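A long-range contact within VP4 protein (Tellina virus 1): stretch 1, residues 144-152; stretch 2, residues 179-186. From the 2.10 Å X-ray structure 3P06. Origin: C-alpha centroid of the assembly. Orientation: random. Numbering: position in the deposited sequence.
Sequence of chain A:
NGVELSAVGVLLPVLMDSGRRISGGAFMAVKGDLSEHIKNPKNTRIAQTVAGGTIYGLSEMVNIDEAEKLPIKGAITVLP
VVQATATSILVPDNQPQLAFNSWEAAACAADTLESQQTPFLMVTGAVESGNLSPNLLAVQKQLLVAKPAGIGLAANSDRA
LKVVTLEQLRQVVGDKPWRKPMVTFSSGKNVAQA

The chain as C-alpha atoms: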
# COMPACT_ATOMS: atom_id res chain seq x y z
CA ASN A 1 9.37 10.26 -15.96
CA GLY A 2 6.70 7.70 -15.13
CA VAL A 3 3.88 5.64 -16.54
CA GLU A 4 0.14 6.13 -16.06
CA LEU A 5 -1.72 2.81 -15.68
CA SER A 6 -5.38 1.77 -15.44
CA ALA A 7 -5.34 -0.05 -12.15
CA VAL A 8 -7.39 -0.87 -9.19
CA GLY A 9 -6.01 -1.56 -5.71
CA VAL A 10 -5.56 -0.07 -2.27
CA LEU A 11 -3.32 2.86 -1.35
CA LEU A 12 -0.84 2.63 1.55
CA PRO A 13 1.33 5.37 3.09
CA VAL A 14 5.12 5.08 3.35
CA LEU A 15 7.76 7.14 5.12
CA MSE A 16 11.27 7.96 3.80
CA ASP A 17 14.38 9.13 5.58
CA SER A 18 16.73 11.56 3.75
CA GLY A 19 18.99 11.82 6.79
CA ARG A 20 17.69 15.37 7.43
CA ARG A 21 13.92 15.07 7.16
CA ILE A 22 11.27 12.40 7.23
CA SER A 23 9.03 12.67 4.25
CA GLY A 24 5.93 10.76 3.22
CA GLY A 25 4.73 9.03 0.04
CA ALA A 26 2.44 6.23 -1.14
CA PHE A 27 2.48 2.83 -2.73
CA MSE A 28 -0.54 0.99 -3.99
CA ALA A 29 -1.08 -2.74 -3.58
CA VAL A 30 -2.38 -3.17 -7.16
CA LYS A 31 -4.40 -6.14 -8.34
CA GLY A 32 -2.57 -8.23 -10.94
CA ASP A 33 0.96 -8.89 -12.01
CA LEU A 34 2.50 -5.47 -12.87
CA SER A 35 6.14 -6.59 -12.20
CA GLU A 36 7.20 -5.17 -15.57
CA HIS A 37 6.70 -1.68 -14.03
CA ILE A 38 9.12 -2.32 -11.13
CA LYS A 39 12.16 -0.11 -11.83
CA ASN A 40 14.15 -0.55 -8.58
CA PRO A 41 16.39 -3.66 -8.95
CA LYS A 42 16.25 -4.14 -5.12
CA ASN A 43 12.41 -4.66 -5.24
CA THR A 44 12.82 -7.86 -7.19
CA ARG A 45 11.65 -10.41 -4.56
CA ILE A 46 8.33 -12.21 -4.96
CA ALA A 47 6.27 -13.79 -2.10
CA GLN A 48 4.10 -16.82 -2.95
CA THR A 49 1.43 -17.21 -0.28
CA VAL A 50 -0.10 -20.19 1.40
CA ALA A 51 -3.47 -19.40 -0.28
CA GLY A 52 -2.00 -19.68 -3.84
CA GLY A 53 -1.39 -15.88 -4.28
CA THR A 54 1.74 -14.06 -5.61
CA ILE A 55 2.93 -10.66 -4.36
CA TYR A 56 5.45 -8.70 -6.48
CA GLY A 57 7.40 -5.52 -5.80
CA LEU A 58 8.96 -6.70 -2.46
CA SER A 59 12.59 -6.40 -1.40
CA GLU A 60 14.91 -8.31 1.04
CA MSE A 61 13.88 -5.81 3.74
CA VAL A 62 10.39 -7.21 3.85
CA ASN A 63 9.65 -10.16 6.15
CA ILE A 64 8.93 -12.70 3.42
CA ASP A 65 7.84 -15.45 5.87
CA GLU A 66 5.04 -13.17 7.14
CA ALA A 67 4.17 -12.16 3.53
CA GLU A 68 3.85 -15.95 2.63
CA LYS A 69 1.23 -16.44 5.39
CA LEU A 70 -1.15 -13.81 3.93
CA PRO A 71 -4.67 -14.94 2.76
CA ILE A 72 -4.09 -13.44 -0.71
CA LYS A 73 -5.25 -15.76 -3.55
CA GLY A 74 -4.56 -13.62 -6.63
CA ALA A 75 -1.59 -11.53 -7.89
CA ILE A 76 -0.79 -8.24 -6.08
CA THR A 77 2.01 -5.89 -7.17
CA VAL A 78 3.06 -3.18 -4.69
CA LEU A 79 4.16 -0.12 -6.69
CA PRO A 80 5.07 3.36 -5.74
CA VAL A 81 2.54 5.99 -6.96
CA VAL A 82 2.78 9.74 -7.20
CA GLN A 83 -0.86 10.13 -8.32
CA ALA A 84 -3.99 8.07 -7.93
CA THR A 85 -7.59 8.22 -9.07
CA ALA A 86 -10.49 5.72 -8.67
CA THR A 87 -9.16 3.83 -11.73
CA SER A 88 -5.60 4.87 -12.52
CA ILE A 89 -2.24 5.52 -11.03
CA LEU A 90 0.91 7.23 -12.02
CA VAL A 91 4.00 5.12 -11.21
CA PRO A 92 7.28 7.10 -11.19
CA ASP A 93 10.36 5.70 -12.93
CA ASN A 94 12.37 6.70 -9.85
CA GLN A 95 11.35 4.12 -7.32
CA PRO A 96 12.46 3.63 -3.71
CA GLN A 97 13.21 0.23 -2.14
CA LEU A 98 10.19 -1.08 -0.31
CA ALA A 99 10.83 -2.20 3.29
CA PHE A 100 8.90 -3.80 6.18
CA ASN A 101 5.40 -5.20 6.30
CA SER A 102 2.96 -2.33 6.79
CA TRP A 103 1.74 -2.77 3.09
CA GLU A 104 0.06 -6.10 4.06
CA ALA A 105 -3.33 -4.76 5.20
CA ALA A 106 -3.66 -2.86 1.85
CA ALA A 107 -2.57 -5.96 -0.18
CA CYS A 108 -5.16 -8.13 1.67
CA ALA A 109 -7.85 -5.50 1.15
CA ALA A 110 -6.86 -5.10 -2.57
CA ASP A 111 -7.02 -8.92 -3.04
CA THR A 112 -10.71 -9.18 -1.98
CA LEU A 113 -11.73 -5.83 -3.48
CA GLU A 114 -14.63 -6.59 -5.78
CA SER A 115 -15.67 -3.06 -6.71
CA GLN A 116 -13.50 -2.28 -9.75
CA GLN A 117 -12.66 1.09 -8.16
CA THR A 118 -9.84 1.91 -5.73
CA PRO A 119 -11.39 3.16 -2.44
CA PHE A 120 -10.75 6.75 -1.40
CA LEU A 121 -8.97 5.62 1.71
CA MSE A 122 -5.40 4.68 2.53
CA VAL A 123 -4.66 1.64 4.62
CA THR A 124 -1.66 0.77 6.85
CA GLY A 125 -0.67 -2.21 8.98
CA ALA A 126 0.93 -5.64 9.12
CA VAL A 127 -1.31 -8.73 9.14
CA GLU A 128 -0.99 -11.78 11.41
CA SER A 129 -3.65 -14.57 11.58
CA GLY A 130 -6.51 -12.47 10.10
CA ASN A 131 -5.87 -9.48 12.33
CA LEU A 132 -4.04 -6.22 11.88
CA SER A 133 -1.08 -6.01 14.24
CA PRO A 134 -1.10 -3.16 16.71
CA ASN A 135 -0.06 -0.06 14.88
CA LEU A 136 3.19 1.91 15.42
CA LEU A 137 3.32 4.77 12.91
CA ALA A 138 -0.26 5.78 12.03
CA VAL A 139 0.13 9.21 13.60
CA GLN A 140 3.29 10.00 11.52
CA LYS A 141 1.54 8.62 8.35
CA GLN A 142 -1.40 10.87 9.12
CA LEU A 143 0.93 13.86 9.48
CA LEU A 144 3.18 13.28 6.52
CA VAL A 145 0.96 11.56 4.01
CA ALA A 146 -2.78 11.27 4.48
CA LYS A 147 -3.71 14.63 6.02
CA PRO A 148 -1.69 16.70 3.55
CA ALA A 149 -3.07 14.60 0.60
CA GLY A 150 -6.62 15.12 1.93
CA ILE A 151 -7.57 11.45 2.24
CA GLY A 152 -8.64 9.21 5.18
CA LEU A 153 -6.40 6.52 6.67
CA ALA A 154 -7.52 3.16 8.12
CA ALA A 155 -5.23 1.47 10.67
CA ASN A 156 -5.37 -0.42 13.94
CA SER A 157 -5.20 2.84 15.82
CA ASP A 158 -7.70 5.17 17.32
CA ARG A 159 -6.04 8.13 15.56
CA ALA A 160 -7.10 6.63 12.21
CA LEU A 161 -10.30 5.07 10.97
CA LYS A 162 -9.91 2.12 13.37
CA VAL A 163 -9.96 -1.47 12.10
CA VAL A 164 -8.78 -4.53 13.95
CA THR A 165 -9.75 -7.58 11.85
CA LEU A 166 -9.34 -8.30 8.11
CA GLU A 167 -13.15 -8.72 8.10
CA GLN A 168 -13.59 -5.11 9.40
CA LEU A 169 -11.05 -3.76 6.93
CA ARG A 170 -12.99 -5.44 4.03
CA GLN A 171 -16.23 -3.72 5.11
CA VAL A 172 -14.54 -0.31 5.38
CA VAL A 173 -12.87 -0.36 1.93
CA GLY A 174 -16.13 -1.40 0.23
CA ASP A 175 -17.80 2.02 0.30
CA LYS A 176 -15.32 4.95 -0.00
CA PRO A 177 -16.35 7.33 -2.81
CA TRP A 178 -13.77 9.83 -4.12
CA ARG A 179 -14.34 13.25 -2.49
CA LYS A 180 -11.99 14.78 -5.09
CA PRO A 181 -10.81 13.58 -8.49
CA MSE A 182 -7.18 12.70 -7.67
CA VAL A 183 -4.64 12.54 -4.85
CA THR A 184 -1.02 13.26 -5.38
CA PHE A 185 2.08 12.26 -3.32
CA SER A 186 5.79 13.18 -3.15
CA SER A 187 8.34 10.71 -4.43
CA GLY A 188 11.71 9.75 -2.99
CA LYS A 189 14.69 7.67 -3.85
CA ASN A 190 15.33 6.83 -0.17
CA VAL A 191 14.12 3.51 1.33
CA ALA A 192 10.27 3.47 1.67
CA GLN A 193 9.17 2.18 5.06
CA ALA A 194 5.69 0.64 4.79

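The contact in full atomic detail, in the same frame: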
# COMPACT_ATOMS: atom_id res chain seq x y z
N LEU A 144 2.30 13.08 7.66
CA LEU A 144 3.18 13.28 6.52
C LEU A 144 2.58 12.80 5.23
O LEU A 144 3.12 13.11 4.17
CB LEU A 144 4.51 12.53 6.73
CG LEU A 144 5.35 13.12 7.92
CD1 LEU A 144 6.50 12.17 8.34
CD2 LEU A 144 5.82 14.56 7.65
N VAL A 145 1.51 12.02 5.27
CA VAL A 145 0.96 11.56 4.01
C VAL A 145 -0.52 11.86 3.86
O VAL A 145 -0.92 12.56 2.90
CB VAL A 145 1.17 10.00 3.81
CG1 VAL A 145 0.63 9.58 2.43
CG2 VAL A 145 2.64 9.64 3.93
N ALA A 146 -1.34 11.29 4.75
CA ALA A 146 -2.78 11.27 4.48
C ALA A 146 -3.45 12.62 4.67
O ALA A 146 -4.31 13.05 3.84
CB ALA A 146 -3.48 10.18 5.35
N LYS A 147 -3.14 13.28 5.79
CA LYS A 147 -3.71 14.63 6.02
C LYS A 147 -3.28 15.66 4.97
O LYS A 147 -4.13 16.32 4.43
CB LYS A 147 -3.48 15.20 7.42
CG LYS A 147 -4.09 14.40 8.57
CD LYS A 147 -5.57 14.58 8.65
CE LYS A 147 -6.05 13.79 9.85
NZ LYS A 147 -7.48 13.85 9.83
N PRO A 148 -1.98 15.76 4.65
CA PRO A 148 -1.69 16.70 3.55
C PRO A 148 -2.26 16.32 2.16
O PRO A 148 -2.49 17.21 1.33
CB PRO A 148 -0.12 16.79 3.52
CG PRO A 148 0.39 15.63 4.40
CD PRO A 148 -0.78 15.21 5.32
N ALA A 149 -2.49 15.02 1.89
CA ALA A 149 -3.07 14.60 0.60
C ALA A 149 -4.59 14.74 0.63
O ALA A 149 -5.27 14.57 -0.41
CB ALA A 149 -2.67 13.10 0.27
N GLY A 150 -5.17 15.01 1.81
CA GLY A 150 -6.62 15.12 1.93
C GLY A 150 -7.40 13.81 1.81
O GLY A 150 -8.51 13.76 1.24
N ILE A 151 -6.87 12.72 2.36
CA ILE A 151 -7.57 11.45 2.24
C ILE A 151 -7.56 10.76 3.61
O ILE A 151 -6.66 10.97 4.38
CB ILE A 151 -6.91 10.58 1.15
CG1 ILE A 151 -7.64 9.24 0.92
CG2 ILE A 151 -5.35 10.30 1.49
CD1 ILE A 151 -7.12 8.46 -0.43
N GLY A 152 -8.59 10.00 3.93
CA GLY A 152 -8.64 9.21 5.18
C GLY A 152 -7.61 8.05 5.26
O GLY A 152 -7.16 7.49 4.24
N ARG A 179 -13.85 11.89 -2.79
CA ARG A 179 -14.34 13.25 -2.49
C ARG A 179 -13.62 14.30 -3.37
O ARG A 179 -14.03 15.45 -3.45
CB ARG A 179 -14.21 13.59 -1.00
CG ARG A 179 -14.97 12.66 -0.03
CD ARG A 179 -16.47 12.87 -0.11
NE ARG A 179 -17.19 11.75 0.48
CZ ARG A 179 -18.51 11.66 0.60
NH1 ARG A 179 -19.29 12.65 0.17
NH2 ARG A 179 -19.04 10.59 1.14
N LYS A 180 -12.55 13.92 -4.04
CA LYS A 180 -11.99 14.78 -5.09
C LYS A 180 -11.45 13.90 -6.21
O LYS A 180 -11.43 12.69 -6.06
CB LYS A 180 -10.93 15.75 -4.53
CG LYS A 180 -9.76 15.02 -3.91
CD LYS A 180 -8.89 16.01 -3.18
CE LYS A 180 -7.90 15.26 -2.33
NZ LYS A 180 -6.86 16.22 -1.91
N PRO A 181 -11.09 14.48 -7.36
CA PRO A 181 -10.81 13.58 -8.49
C PRO A 181 -9.51 12.77 -8.39
O PRO A 181 -9.40 11.71 -9.01
CB PRO A 181 -10.76 14.55 -9.72
CG PRO A 181 -10.70 15.94 -9.16
CD PRO A 181 -11.41 15.84 -7.82
N MSE A 182 -8.56 13.25 -7.61
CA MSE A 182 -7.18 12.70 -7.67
C MSE A 182 -6.46 13.08 -6.38
O MSE A 182 -6.78 14.12 -5.79
CB MSE A 182 -6.46 13.33 -8.85
CG MSE A 182 -5.00 12.96 -9.09
SE MSE A 182 -4.15 14.37 -10.26
CE MSE A 182 -5.62 14.99 -11.38
N VAL A 183 -5.53 12.23 -5.94
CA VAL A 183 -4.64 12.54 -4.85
C VAL A 183 -3.26 12.48 -5.42
O VAL A 183 -2.94 11.66 -6.32
CB VAL A 183 -4.78 11.56 -3.57
CG1 VAL A 183 -6.06 11.92 -2.78
CG2 VAL A 183 -4.80 10.05 -3.93
N THR A 184 -2.39 13.36 -4.93
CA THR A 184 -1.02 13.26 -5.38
C THR A 184 -0.07 13.09 -4.17
O THR A 184 -0.42 13.47 -3.04
CB THR A 184 -0.65 14.44 -6.23
OG1 THR A 184 -0.63 15.58 -5.38
CG2 THR A 184 -1.71 14.68 -7.33
N PHE A 185 1.12 12.54 -4.41
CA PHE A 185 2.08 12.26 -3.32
C PHE A 185 3.46 12.65 -3.79
O PHE A 185 3.68 12.70 -5.01
CB PHE A 185 2.07 10.79 -2.99
CG PHE A 185 0.73 10.27 -2.64
CD1 PHE A 185 0.21 10.45 -1.32
CD2 PHE A 185 -0.04 9.61 -3.60
CE1 PHE A 185 -1.10 9.98 -0.99
CE2 PHE A 185 -1.33 9.10 -3.26
CZ PHE A 185 -1.85 9.30 -1.96
N SER A 186 4.38 12.93 -2.85
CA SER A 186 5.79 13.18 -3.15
C SER A 186 6.47 11.85 -3.46
O SER A 186 6.05 10.77 -2.97
CB SER A 186 6.53 13.80 -1.94
OG SER A 186 6.32 15.20 -1.88
O HOH W 1 -3.53 15.23 -3.04

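What ties the end of the helix to the second stretch? The carbonyl of Ala149 is the focus. Lys180 NZ donates a hydrogen bond to Ala149 O at 2.7 Å, and Lys180 can span the distance because, after a p chi1, its remaining chi angles are all t, extending the chain. A water donates to the same Ala149 O (3.2 Å) and accepts from Thr184 N (2.9 Å), bridging helix end and strand.

Why does glycine suit position 150? The chain leaves the helix in a Schellman motif, with Ile151 N bonded to Ala146 O (3.0 Å) and Gly150 N to Lys147 O (3.1 Å). Its phi of 72° favours glycine, and an ideal CB there would lie 2.8 Å from Lys180 NZ, a clash.

How is the apolar part packed? Phe185 starts sideways, but with chi1 m and chi2 -81° its ring comes nearer the helix. Phe185 CE1 lies 3.7 Å from Ala149 CB and 3.9 Å from Val145 CG1, the latter on a t rotamer; Ala149's small methyl points toward the strand.

What does Val183 add? Buried, with chi1 m, it places CG1 3.6 Å from Ala149 O and 4.2 Å from Ile151 CB. Ile151, buried and t at both chi angles, extends the apolar contact beyond the helix. Together the stretches bury 282 Å².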